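Local coordinates for protein aminoglycoside N(3)-acetyltransferase (Streptomyces griseus, PDB 7LAP) that probably transfers an acetyl group to the 3-amino group of aminoglycoside antibiotics, a modification that confers resistance to these drugs, at residues S134-V139 / D158-P163. Numbering follows the deposited sequence.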
# COMPACT_ATOMS: atom_id res chain seq x y z
N SER B 134 -13.94 9.77 1.92
CA SER B 134 -15.39 9.83 1.76
C SER B 134 -15.99 8.43 1.92
O SER B 134 -15.29 7.42 1.93
CB SER B 134 -15.78 10.48 0.42
OG SER B 134 -15.74 9.58 -0.67
N ARG B 135 -17.30 8.37 2.08
CA ARG B 135 -17.92 7.15 2.57
C ARG B 135 -18.29 6.19 1.46
O ARG B 135 -18.73 5.06 1.75
CB ARG B 135 -19.17 7.50 3.39
CG ARG B 135 -20.26 8.11 2.55
CD ARG B 135 -21.51 8.55 3.36
NE ARG B 135 -22.59 8.93 2.46
CZ ARG B 135 -23.86 9.12 2.81
NH1 ARG B 135 -24.24 8.98 4.09
NH2 ARG B 135 -24.76 9.44 1.89
N HIS B 136 -18.11 6.57 0.20
CA HIS B 136 -18.63 5.74 -0.88
C HIS B 136 -17.77 4.49 -1.05
O HIS B 136 -16.55 4.60 -1.12
CB HIS B 136 -18.68 6.50 -2.20
CG HIS B 136 -19.70 5.95 -3.14
ND1 HIS B 136 -19.47 4.85 -3.93
CD2 HIS B 136 -20.99 6.30 -3.34
CE1 HIS B 136 -20.57 4.56 -4.60
NE2 HIS B 136 -21.50 5.43 -4.26
N PRO B 137 -18.38 3.30 -1.17
CA PRO B 137 -17.58 2.06 -1.30
C PRO B 137 -16.98 1.86 -2.66
O PRO B 137 -16.02 1.10 -2.77
CB PRO B 137 -18.60 0.95 -1.03
CG PRO B 137 -19.96 1.57 -1.46
CD PRO B 137 -19.83 3.03 -1.02
N ASP B 138 -17.53 2.47 -3.69
CA ASP B 138 -16.98 2.27 -5.02
C ASP B 138 -16.06 3.40 -5.49
O ASP B 138 -15.05 3.13 -6.14
CB ASP B 138 -18.11 2.08 -6.02
CG ASP B 138 -17.60 1.54 -7.32
OD1 ASP B 138 -16.97 0.47 -7.30
OD2 ASP B 138 -17.82 2.18 -8.36
N VAL B 139 -16.38 4.66 -5.18
CA VAL B 139 -15.62 5.77 -5.76
C VAL B 139 -15.26 6.80 -4.70
O VAL B 139 -15.29 8.01 -4.96
CB VAL B 139 -16.38 6.42 -6.92
CG1 VAL B 139 -16.43 5.45 -8.13
CG2 VAL B 139 -17.81 6.85 -6.49
N ASP B 158 -26.04 7.23 -4.59
CA ASP B 158 -26.37 7.09 -6.00
C ASP B 158 -25.96 8.35 -6.74
O ASP B 158 -25.86 9.42 -6.16
CB ASP B 158 -27.87 6.86 -6.18
CG ASP B 158 -28.31 5.53 -5.59
OD1 ASP B 158 -27.90 4.50 -6.15
OD2 ASP B 158 -29.08 5.52 -4.61
N ASP B 159 -25.75 8.20 -8.05
CA ASP B 159 -25.13 9.26 -8.84
C ASP B 159 -23.94 9.86 -8.07
O ASP B 159 -23.90 11.08 -7.84
CB ASP B 159 -26.16 10.34 -9.20
CG ASP B 159 -25.79 11.10 -10.49
OD1 ASP B 159 -25.05 10.54 -11.34
OD2 ASP B 159 -26.25 12.26 -10.66
N PRO B 160 -22.97 9.05 -7.64
CA PRO B 160 -21.87 9.60 -6.84
C PRO B 160 -20.88 10.49 -7.61
O PRO B 160 -19.94 11.01 -6.98
CB PRO B 160 -21.16 8.35 -6.32
CG PRO B 160 -21.35 7.34 -7.45
CD PRO B 160 -22.75 7.64 -8.01
N HIS B 161 -21.01 10.67 -8.92
CA HIS B 161 -20.22 11.66 -9.65
C HIS B 161 -21.04 12.89 -10.02
O HIS B 161 -20.55 13.73 -10.78
CB HIS B 161 -19.64 11.07 -10.94
CG HIS B 161 -18.69 9.94 -10.72
ND1 HIS B 161 -19.07 8.62 -10.86
CD2 HIS B 161 -17.38 9.93 -10.37
CE1 HIS B 161 -18.02 7.84 -10.61
NE2 HIS B 161 -16.99 8.61 -10.32
N GLY B 162 -22.26 13.00 -9.52
CA GLY B 162 -23.17 13.99 -10.02
C GLY B 162 -23.26 15.25 -9.19
O GLY B 162 -22.33 15.64 -8.47
N PRO B 163 -24.45 15.85 -9.22
CA PRO B 163 -24.75 17.15 -8.65
C PRO B 163 -24.40 17.27 -7.19
O PRO B 163 -23.99 18.37 -6.80
CB PRO B 163 -26.27 17.28 -8.83
CG PRO B 163 -26.58 16.40 -9.99
CD PRO B 163 -25.63 15.24 -9.87
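Two backbone amides converge on ND1 of H136, whose ring in turn rests against P160: D138 N gives it a hydrogen bond of 3.1 Å, approaching 20° out of the ring plane, and V139 N adds a weak one of 3.3 Å. The contact illustrates how two irregular loops can meet through van der Waals and CH-pi contacts, with no hydrogen bond directly between them. In this member of the antibiotic N-acetyltransferase family, the loop linking strands 132-133 and 141-145 meets a type I beta turn, D159 to G162, closed by the hydrogen bond from G162 N to D159 O. The other ring nitrogen of H136, NE2, is hydrogen-bonded to the carbonyl oxygen of W157, so both nitrogens are engaged and the ring's rotation is fixed. The anti placement of CG relative to the backbone N (chi1 -155°) sets the ring beside P160. There P160 CB lies over its face in a CH-pi contact, 3.9 Å from the centroid and 30° off the normal. V139 CG2 lies near the rim of that same face, and P137 CD near the rim of the opposite one. A second histidine, H161, is tied through ND1 to D224 of strand 216-225, and its backbone oxygen to H192 of helix 189-196, anchoring the turn to both elements. The two branches of V139 divide the turn between them. CG2 packs on the proline ring, 3.7 Å from P160 CB, whereas V139 CG1 comes obliquely to the imidazole of H161, 3.8 Å from H161 CE1.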